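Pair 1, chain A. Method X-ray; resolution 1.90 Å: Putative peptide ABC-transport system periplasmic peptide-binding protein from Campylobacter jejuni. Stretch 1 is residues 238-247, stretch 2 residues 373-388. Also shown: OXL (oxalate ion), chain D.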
# COMPACT_ATOMS: atom_id res chain seq x y z
N SER A 238 -1.81 8.90 -7.89
CA SER A 238 -1.70 7.67 -7.11
C SER A 238 -3.07 7.10 -6.79
O SER A 238 -4.06 7.83 -6.82
CB SER A 238 -0.95 7.89 -5.80
OG SER A 238 -1.87 8.22 -4.75
N ALA A 239 -3.08 5.84 -6.38
CA ALA A 239 -4.32 5.19 -5.94
C ALA A 239 -4.39 5.22 -4.41
O ALA A 239 -5.19 4.52 -3.77
CB ALA A 239 -4.39 3.72 -6.48
N ASP A 240 -3.52 6.03 -3.81
CA ASP A 240 -3.42 6.12 -2.36
C ASP A 240 -4.49 7.04 -1.77
O ASP A 240 -4.57 8.20 -2.17
CB ASP A 240 -2.04 6.64 -1.99
CG ASP A 240 -1.75 6.50 -0.52
OD1 ASP A 240 -2.50 5.80 0.19
OD2 ASP A 240 -0.73 7.04 -0.08
N TYR A 241 -5.29 6.56 -0.82
CA TYR A 241 -6.28 7.46 -0.15
C TYR A 241 -6.04 7.58 1.37
O TYR A 241 -5.41 6.72 1.98
CB TYR A 241 -7.73 6.99 -0.41
CG TYR A 241 -8.02 5.60 0.17
CD1 TYR A 241 -8.33 5.45 1.52
CD2 TYR A 241 -8.00 4.47 -0.64
CE1 TYR A 241 -8.57 4.17 2.07
CE2 TYR A 241 -8.27 3.19 -0.10
CZ TYR A 241 -8.52 3.06 1.24
OH TYR A 241 -8.77 1.83 1.78
N ARG A 242 -6.54 8.67 1.97
CA ARG A 242 -6.52 8.85 3.42
C ARG A 242 -7.96 8.76 3.91
O ARG A 242 -8.86 9.15 3.21
CB ARG A 242 -5.93 10.21 3.88
CG ARG A 242 -4.44 10.33 3.54
CD ARG A 242 -3.57 9.53 4.48
NE ARG A 242 -2.23 9.38 3.93
CZ ARG A 242 -1.88 8.45 3.05
NH1 ARG A 242 -2.75 7.56 2.58
NH2 ARG A 242 -0.64 8.41 2.61
N ALA A 243 -8.13 8.25 5.12
CA ALA A 243 -9.46 8.03 5.72
C ALA A 243 -9.35 8.00 7.21
O ALA A 243 -8.25 7.75 7.73
CB ALA A 243 -10.09 6.67 5.17
N LEU A 244 -10.47 8.25 7.93
CA LEU A 244 -10.56 7.93 9.34
C LEU A 244 -10.99 6.46 9.47
O LEU A 244 -12.07 6.11 9.00
CB LEU A 244 -11.59 8.81 10.09
CG LEU A 244 -11.62 8.53 11.58
CD1 LEU A 244 -10.28 8.98 12.11
CD2 LEU A 244 -12.84 9.36 12.26
N MET A 245 -10.15 5.65 10.10
CA MET A 245 -10.47 4.22 10.39
C MET A 245 -11.28 4.20 11.68
O MET A 245 -10.75 4.60 12.70
CB MET A 245 -9.19 3.41 10.59
CG MET A 245 -9.29 1.80 10.81
SD MET A 245 -8.03 1.19 11.98
CE MET A 245 -8.74 1.77 13.53
N PHE A 246 -12.52 3.69 11.67
CA PHE A 246 -13.27 3.42 12.90
C PHE A 246 -12.82 2.13 13.53
O PHE A 246 -12.69 1.09 12.81
CB PHE A 246 -14.78 3.31 12.62
CG PHE A 246 -15.41 4.53 12.06
CD1 PHE A 246 -15.33 5.75 12.72
CD2 PHE A 246 -16.17 4.45 10.91
CE1 PHE A 246 -15.95 6.85 12.22
CE2 PHE A 246 -16.80 5.55 10.40
CZ PHE A 246 -16.70 6.77 11.07
N ASN A 247 -12.59 2.13 14.83
CA ASN A 247 -12.37 0.88 15.51
C ASN A 247 -13.74 0.36 15.93
O ASN A 247 -14.45 0.97 16.73
CB ASN A 247 -11.43 0.99 16.74
CG ASN A 247 -11.09 -0.39 17.31
OD1 ASN A 247 -11.96 -1.27 17.28
ND2 ASN A 247 -9.84 -0.58 17.83
N ASP A 373 0.13 0.58 18.55
CA ASP A 373 -0.61 -0.43 17.79
C ASP A 373 -1.85 0.21 17.18
O ASP A 373 -2.79 0.60 17.90
CB ASP A 373 -0.98 -1.60 18.72
CG ASP A 373 -1.62 -2.76 18.00
OD1 ASP A 373 -2.21 -2.56 16.95
OD2 ASP A 373 -1.61 -3.86 18.53
N TYR A 374 -1.87 0.31 15.86
CA TYR A 374 -2.92 1.01 15.15
C TYR A 374 -4.30 0.34 15.29
O TYR A 374 -5.30 0.97 15.01
CB TYR A 374 -2.60 1.14 13.67
CG TYR A 374 -1.25 1.79 13.34
CD1 TYR A 374 -0.62 1.52 12.12
CD2 TYR A 374 -0.61 2.63 14.24
CE1 TYR A 374 0.62 2.08 11.81
CE2 TYR A 374 0.61 3.18 13.96
CZ TYR A 374 1.23 2.92 12.72
OH TYR A 374 2.47 3.49 12.43
N SER A 375 -4.32 -0.94 15.66
CA SER A 375 -5.57 -1.68 15.76
C SER A 375 -6.13 -1.59 17.18
O SER A 375 -7.15 -2.21 17.48
CB SER A 375 -5.38 -3.18 15.38
OG SER A 375 -4.68 -3.86 16.41
N LYS A 376 -5.44 -0.88 18.08
CA LYS A 376 -5.89 -0.80 19.47
C LYS A 376 -6.33 0.63 19.88
O LYS A 376 -6.44 0.90 21.08
CB LYS A 376 -4.80 -1.25 20.45
CG LYS A 376 -4.28 -2.66 20.22
CD LYS A 376 -5.20 -3.70 20.81
CE LYS A 376 -4.57 -5.11 20.73
NZ LYS A 376 -3.48 -5.34 21.75
N VAL A 377 -6.56 1.50 18.89
CA VAL A 377 -7.00 2.89 19.15
C VAL A 377 -8.42 3.09 18.66
O VAL A 377 -8.88 2.37 17.78
CB VAL A 377 -6.07 3.91 18.46
CG1 VAL A 377 -4.66 3.78 19.03
CG2 VAL A 377 -6.06 3.70 16.97
N ASP A 378 -9.15 4.07 19.24
CA ASP A 378 -10.55 4.24 18.87
C ASP A 378 -10.74 4.54 17.42
O ASP A 378 -11.71 4.12 16.79
CB ASP A 378 -11.24 5.42 19.67
CG ASP A 378 -11.18 5.26 21.20
OD1 ASP A 378 -11.21 4.10 21.71
OD2 ASP A 378 -11.11 6.31 21.91
N SER A 379 -9.85 5.38 16.88
CA SER A 379 -9.87 5.68 15.47
C SER A 379 -8.47 6.14 15.06
O SER A 379 -7.63 6.52 15.92
CB SER A 379 -10.93 6.73 15.14
OG SER A 379 -10.65 8.00 15.71
N PHE A 380 -8.21 6.08 13.77
CA PHE A 380 -6.84 6.21 13.26
C PHE A 380 -6.87 6.84 11.87
O PHE A 380 -7.70 6.44 11.05
CB PHE A 380 -6.17 4.79 13.21
CG PHE A 380 -4.75 4.80 12.71
CD1 PHE A 380 -3.72 5.25 13.53
CD2 PHE A 380 -4.44 4.34 11.43
CE1 PHE A 380 -2.40 5.24 13.07
CE2 PHE A 380 -3.11 4.33 10.96
CZ PHE A 380 -2.10 4.80 11.77
N LEU A 381 -6.01 7.84 11.63
CA LEU A 381 -5.94 8.50 10.33
C LEU A 381 -5.13 7.57 9.42
O LEU A 381 -3.91 7.67 9.41
CB LEU A 381 -5.27 9.89 10.45
CG LEU A 381 -5.81 10.93 9.45
CD1 LEU A 381 -5.69 10.45 8.02
CD2 LEU A 381 -7.27 11.23 9.72
N ILE A 382 -5.83 6.70 8.71
CA ILE A 382 -5.27 5.52 7.99
C ILE A 382 -5.12 5.81 6.49
O ILE A 382 -5.62 6.83 6.01
CB ILE A 382 -6.24 4.31 8.19
CG1 ILE A 382 -5.54 2.95 7.90
CG2 ILE A 382 -7.45 4.46 7.19
CD1 ILE A 382 -6.35 1.78 8.46
N GLY A 383 -4.41 4.95 5.73
CA GLY A 383 -4.32 5.18 4.31
C GLY A 383 -4.08 3.76 3.68
O GLY A 383 -3.55 2.91 4.39
N TRP A 384 -4.54 3.53 2.45
CA TRP A 384 -4.26 2.27 1.68
C TRP A 384 -4.38 2.61 0.23
O TRP A 384 -4.81 3.70 -0.10
CB TRP A 384 -5.26 1.13 1.99
CG TRP A 384 -5.29 0.66 3.38
CD1 TRP A 384 -6.32 0.82 4.30
CD2 TRP A 384 -4.27 -0.05 4.05
NE1 TRP A 384 -5.95 0.25 5.51
CE2 TRP A 384 -4.71 -0.31 5.36
CE3 TRP A 384 -3.02 -0.54 3.65
CZ2 TRP A 384 -3.93 -1.01 6.28
CZ3 TRP A 384 -2.25 -1.23 4.57
CH2 TRP A 384 -2.72 -1.47 5.86
N GLY A 385 -4.03 1.68 -0.67
CA GLY A 385 -4.32 1.92 -2.07
C GLY A 385 -3.25 1.33 -2.99
O GLY A 385 -2.06 1.43 -2.70
N SER A 386 -3.67 0.69 -4.07
CA SER A 386 -2.70 0.04 -5.00
C SER A 386 -3.21 0.30 -6.39
O SER A 386 -4.42 0.27 -6.65
CB SER A 386 -2.54 -1.46 -4.70
OG SER A 386 -1.61 -2.13 -5.62
N PRO A 387 -2.29 0.57 -7.32
CA PRO A 387 -2.69 0.75 -8.71
C PRO A 387 -2.84 -0.62 -9.39
O PRO A 387 -3.26 -0.70 -10.54
CB PRO A 387 -1.52 1.53 -9.31
CG PRO A 387 -0.35 1.05 -8.53
CD PRO A 387 -0.84 0.71 -7.14
N LEU A 388 -2.45 -1.68 -8.71
CA LEU A 388 -2.61 -3.02 -9.31
C LEU A 388 -4.04 -3.57 -9.15
O LEU A 388 -4.96 -2.81 -8.85
CB LEU A 388 -1.58 -3.97 -8.70
CG LEU A 388 -0.16 -3.45 -8.91
CD1 LEU A 388 0.80 -4.50 -8.47
CD2 LEU A 388 0.11 -3.00 -10.34
C1 OXL D . -1.34 3.47 6.94
C2 OXL D . -1.32 1.95 6.94
O1 OXL D . -2.27 4.19 7.50
O2 OXL D . -1.86 1.40 7.92
O3 OXL D . -0.36 4.02 6.39
O4 OXL D . -0.65 1.26 6.08

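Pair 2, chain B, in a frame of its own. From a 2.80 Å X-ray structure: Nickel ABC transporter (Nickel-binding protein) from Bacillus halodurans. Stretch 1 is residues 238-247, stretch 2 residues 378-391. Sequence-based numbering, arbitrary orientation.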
# COMPACT_ATOMS: atom_id res chain seq x y z
N THR B 238 5.00 -3.90 2.96
CA THR B 238 4.20 -3.02 2.11
C THR B 238 2.93 -2.64 2.85
O THR B 238 2.80 -3.02 3.97
CB THR B 238 3.86 -3.69 0.79
N PHE B 239 2.03 -1.85 2.29
CA PHE B 239 0.86 -1.49 3.10
C PHE B 239 -0.25 -2.48 2.98
O PHE B 239 -1.21 -2.39 3.75
CB PHE B 239 0.25 -0.14 2.73
CG PHE B 239 1.11 1.00 3.07
CD1 PHE B 239 1.29 2.03 2.18
CD2 PHE B 239 1.78 1.04 4.26
CE1 PHE B 239 2.13 3.08 2.50
CE2 PHE B 239 2.60 2.09 4.56
CZ PHE B 239 2.78 3.09 3.69
N ARG B 240 -0.14 -3.38 2.00
CA ARG B 240 -1.20 -4.37 1.80
C ARG B 240 -1.13 -5.50 2.82
O ARG B 240 -0.07 -5.79 3.35
CB ARG B 240 -1.21 -4.89 0.38
CG ARG B 240 -0.78 -6.32 0.17
CD ARG B 240 -1.49 -6.88 -1.08
NE ARG B 240 -1.74 -5.88 -2.13
CZ ARG B 240 -2.94 -5.39 -2.43
NH1 ARG B 240 -4.03 -5.77 -1.77
NH2 ARG B 240 -3.06 -4.50 -3.41
N THR B 241 -2.28 -6.08 3.14
CA THR B 241 -2.32 -7.11 4.16
C THR B 241 -3.21 -8.18 3.62
O THR B 241 -4.25 -7.87 3.01
CB THR B 241 -2.85 -6.56 5.52
OG1 THR B 241 -1.87 -5.71 6.12
CG2 THR B 241 -3.16 -7.68 6.54
N HIS B 242 -2.81 -9.44 3.82
CA HIS B 242 -3.74 -10.51 3.50
C HIS B 242 -4.55 -10.89 4.70
O HIS B 242 -4.03 -10.89 5.80
CB HIS B 242 -3.02 -11.75 2.98
CG HIS B 242 -2.37 -11.53 1.67
ND1 HIS B 242 -2.87 -10.65 0.73
CD2 HIS B 242 -1.23 -12.04 1.15
CE1 HIS B 242 -2.09 -10.66 -0.33
NE2 HIS B 242 -1.09 -11.49 -0.10
N ASN B 243 -5.81 -11.24 4.48
CA ASN B 243 -6.62 -11.72 5.57
C ASN B 243 -7.67 -12.70 5.14
O ASN B 243 -8.01 -12.82 3.96
CB ASN B 243 -7.33 -10.53 6.22
CG ASN B 243 -8.21 -9.78 5.25
OD1 ASN B 243 -9.11 -10.35 4.63
ND2 ASN B 243 -7.95 -8.49 5.11
N LEU B 244 -8.21 -13.39 6.13
CA LEU B 244 -9.53 -14.02 5.98
C LEU B 244 -10.60 -12.99 6.35
O LEU B 244 -10.83 -12.75 7.53
CB LEU B 244 -9.68 -15.24 6.90
CG LEU B 244 -8.70 -16.39 6.73
CD1 LEU B 244 -9.03 -17.52 7.68
CD2 LEU B 244 -8.77 -16.83 5.32
N THR B 245 -11.24 -12.40 5.36
CA THR B 245 -12.41 -11.57 5.62
C THR B 245 -13.63 -12.46 5.93
O THR B 245 -13.99 -13.33 5.12
CB THR B 245 -12.72 -10.67 4.42
OG1 THR B 245 -11.65 -9.73 4.23
CG2 THR B 245 -14.05 -9.92 4.63
N MET B 246 -14.27 -12.21 7.08
CA MET B 246 -15.44 -12.97 7.58
C MET B 246 -16.79 -12.42 7.17
O MET B 246 -16.90 -11.26 6.81
CB MET B 246 -15.37 -13.02 9.10
CG MET B 246 -14.03 -13.51 9.57
SD MET B 246 -13.90 -13.46 11.34
CE MET B 246 -12.37 -14.37 11.60
N ASN B 247 -17.82 -13.26 7.22
CA ASN B 247 -19.20 -12.86 6.92
C ASN B 247 -20.12 -12.99 8.15
O ASN B 247 -20.67 -14.06 8.41
CB ASN B 247 -19.77 -13.69 5.77
CG ASN B 247 -21.23 -13.34 5.44
OD1 ASN B 247 -21.87 -12.54 6.13
ND2 ASN B 247 -21.75 -13.94 4.36
N ASP B 378 -24.48 -17.59 0.85
CA ASP B 378 -23.84 -18.84 1.33
C ASP B 378 -22.59 -18.69 2.18
O ASP B 378 -22.51 -19.32 3.25
CB ASP B 378 -23.47 -19.81 0.19
CG ASP B 378 -24.64 -20.12 -0.72
OD1 ASP B 378 -25.41 -19.18 -0.97
OD2 ASP B 378 -24.76 -21.29 -1.20
N TRP B 379 -21.64 -17.88 1.70
CA TRP B 379 -20.22 -17.90 2.13
C TRP B 379 -19.89 -17.49 3.56
O TRP B 379 -20.42 -16.52 4.09
CB TRP B 379 -19.39 -17.04 1.16
CG TRP B 379 -19.76 -15.62 1.22
CD1 TRP B 379 -20.84 -15.02 0.62
CD2 TRP B 379 -19.08 -14.60 1.94
NE1 TRP B 379 -20.87 -13.67 0.92
CE2 TRP B 379 -19.80 -13.39 1.72
CE3 TRP B 379 -17.93 -14.58 2.73
CZ2 TRP B 379 -19.40 -12.18 2.27
CZ3 TRP B 379 -17.53 -13.38 3.28
CH2 TRP B 379 -18.27 -12.19 3.05
N ASP B 380 -18.97 -18.23 4.17
CA ASP B 380 -18.53 -17.90 5.53
C ASP B 380 -17.28 -16.99 5.56
O ASP B 380 -17.26 -15.97 6.27
CB ASP B 380 -18.29 -19.19 6.34
CG ASP B 380 -19.53 -20.08 6.40
OD1 ASP B 380 -19.90 -20.70 5.36
OD2 ASP B 380 -20.13 -20.17 7.50
N LEU B 381 -16.25 -17.37 4.80
CA LEU B 381 -14.97 -16.64 4.72
C LEU B 381 -14.43 -16.47 3.29
O LEU B 381 -14.74 -17.26 2.38
CB LEU B 381 -13.91 -17.32 5.57
CG LEU B 381 -14.33 -17.83 6.94
CD1 LEU B 381 -13.28 -18.77 7.45
CD2 LEU B 381 -14.53 -16.69 7.91
N ILE B 382 -13.61 -15.44 3.09
CA ILE B 382 -12.83 -15.33 1.86
C ILE B 382 -11.36 -14.96 2.14
O ILE B 382 -11.05 -14.04 2.92
CB ILE B 382 -13.52 -14.40 0.84
CG1 ILE B 382 -12.66 -14.23 -0.42
CG2 ILE B 382 -13.92 -13.08 1.49
CD1 ILE B 382 -13.35 -13.42 -1.56
N THR B 383 -10.45 -15.74 1.53
CA THR B 383 -9.03 -15.42 1.46
C THR B 383 -8.94 -14.14 0.62
O THR B 383 -8.95 -14.21 -0.62
CB THR B 383 -8.24 -16.55 0.81
N TYR B 384 -8.92 -12.97 1.31
CA TYR B 384 -8.97 -11.63 0.68
C TYR B 384 -7.68 -10.85 0.85
O TYR B 384 -6.72 -11.37 1.42
CB TYR B 384 -10.06 -10.79 1.32
CG TYR B 384 -10.61 -9.67 0.48
CD1 TYR B 384 -10.94 -9.86 -0.85
CD2 TYR B 384 -10.88 -8.43 1.04
CE1 TYR B 384 -11.50 -8.84 -1.61
CE2 TYR B 384 -11.45 -7.39 0.29
CZ TYR B 384 -11.76 -7.60 -1.05
OH TYR B 384 -12.32 -6.60 -1.81
N SER B 385 -7.68 -9.58 0.40
CA SER B 385 -6.47 -8.73 0.40
C SER B 385 -6.79 -7.25 0.24
O SER B 385 -7.52 -6.90 -0.64
CB SER B 385 -5.52 -9.17 -0.73
OG SER B 385 -4.26 -8.54 -0.70
N ASN B 386 -6.23 -6.39 1.08
CA ASN B 386 -6.41 -4.93 0.93
C ASN B 386 -5.12 -4.19 1.14
O ASN B 386 -4.24 -4.66 1.86
CB ASN B 386 -7.34 -4.37 1.99
CG ASN B 386 -8.44 -5.32 2.41
OD1 ASN B 386 -9.49 -5.36 1.76
ND2 ASN B 386 -8.23 -6.06 3.53
N VAL B 387 -5.01 -3.00 0.54
CA VAL B 387 -4.01 -2.03 1.02
C VAL B 387 -4.75 -1.17 2.02
O VAL B 387 -5.74 -0.54 1.66
CB VAL B 387 -3.49 -1.10 -0.05
CG1 VAL B 387 -2.20 -0.54 0.41
CG2 VAL B 387 -3.30 -1.81 -1.33
N THR B 388 -4.28 -1.16 3.27
CA THR B 388 -5.09 -0.65 4.38
C THR B 388 -4.75 0.81 4.74
O THR B 388 -5.55 1.52 5.38
CB THR B 388 -4.94 -1.54 5.62
OG1 THR B 388 -3.62 -1.42 6.10
CG2 THR B 388 -5.14 -2.95 5.27
N SER B 389 -3.56 1.25 4.32
CA SER B 389 -3.07 2.56 4.68
C SER B 389 -2.23 3.10 3.52
O SER B 389 -0.99 3.23 3.60
CB SER B 389 -2.25 2.45 5.94
OG SER B 389 -1.28 1.45 5.78
N PRO B 390 -2.92 3.47 2.43
CA PRO B 390 -2.29 3.62 1.12
C PRO B 390 -1.24 4.73 1.13
O PRO B 390 -0.17 4.59 0.47
CB PRO B 390 -3.46 4.00 0.19
CG PRO B 390 -4.72 3.99 1.08
CD PRO B 390 -4.23 4.15 2.48
N ARG B 391 -1.54 5.83 1.83
CA ARG B 391 -0.48 6.80 1.99
C ARG B 391 -0.45 7.36 3.36
O ARG B 391 -0.54 8.57 3.56
CB ARG B 391 -0.43 7.84 0.89
CG ARG B 391 -1.69 8.44 0.54
CD ARG B 391 -1.96 8.35 -0.93
NE ARG B 391 -3.38 8.60 -1.01
CZ ARG B 391 -4.26 7.89 -1.70
NH1 ARG B 391 -5.54 8.24 -1.63
NH2 ARG B 391 -3.88 6.89 -2.48

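Both pairs consist of two antiparallel strands joined edge to edge. The N-to-C directions of the strands differ by 150° in pair 1 and 160° in pair 2. The central backbones superpose with an RMSD of 0.5 Å. The buried surface is also similar, 906 Å² in pair 1 and 1025 Å² in pair 2.

The register is the same. Tyr241(A) with Trp384(A), Ala243(A) with Ile382(A) and Met245(A) with Phe380(A) are hydrogen-bonded pairs. They match Thr241(B) with Asn386(B), Asn243(B) with Tyr384(B) and Thr245(B) with Ile382(B). Each of these pairs is joined by two backbone hydrogen bonds. For example, Ile382(A) N donates to Ala243(A) O at 2.8 Å, and Tyr384(B) N donates to Asn243(B) O, also at 2.8 Å. In pair 1 the bond from Trp384(A) N to Tyr241(A) O, 3.3 Å, is weak.

The ladder ends alike at Asn247(A) and Asn247(B). Asn247(A) N donates to Asp378(A) O at 2.9 Å, and Asn247(B) N donates to Asp380(B) O at 2.9 Å. The side-chain amide adds a second bond: Asn247(A) ND2 reaches Val377(A) O at 3.1 Å, and Asn247(B) ND2 reaches Trp379(B) O at 2.9 Å. In pair 2 the Trp379(B) ring also packs here. Asn247(B) CB lies over the face of its six-membered ring, 3.5 Å from the centroid.

The clearest difference is at Gly383(A), which matches Ser385(B). A CB on Gly383(A) would lie 2.0 Å from Arg242(A) NH1, a clash. The absence of a side chain lets the guanidinium lie against the strand, with Arg242(A) NH1 3.3 Å from Gly383(A) CA. Arg242(A) also forms a salt bridge with Asp240(A), NH1 to OD1 at 3.0 Å. In pair 2 the polar link runs between the strands instead. Arg240(B) NH1 donates to Ser385(B) OG at 3.0 Å, and His242(B) ND1 makes a weak bond to Ser385(B) OG at 2.9 Å.

Two residues along, Gly385(A) matches Val387(B). The backbone angles of Gly385(A) themselves call for glycine, and a CB would clash with Ala239(A) O. Val387(B) instead packs its CG1 3.4 Å from Phe239(B) CB. Phe239(B) takes the place of the small Ala239(A), and Ser389(B) O lies over one face of its ring.

On the sheet face of Ala243(A) and Met245(A), pair 1 is mainly apolar. Met245(A) CG lies 3.8 Å from Ile382(A) CD1, and Met245(A) CE lies 4.0 Å from Phe380(A) CB. The matching face of pair 2 is more polar. Thr245(B) OG1 donates to Asn243(B) OD1 at 2.6 Å and lies 3.5 Å from Tyr384(B) CB.

Pair 1 also holds an oxalate ion beside its second strand. Gly383(A) N makes a weak hydrogen bond to oxalate O1 at 2.9 Å, and oxalate O4 lies over one face of the Trp384(A) ring.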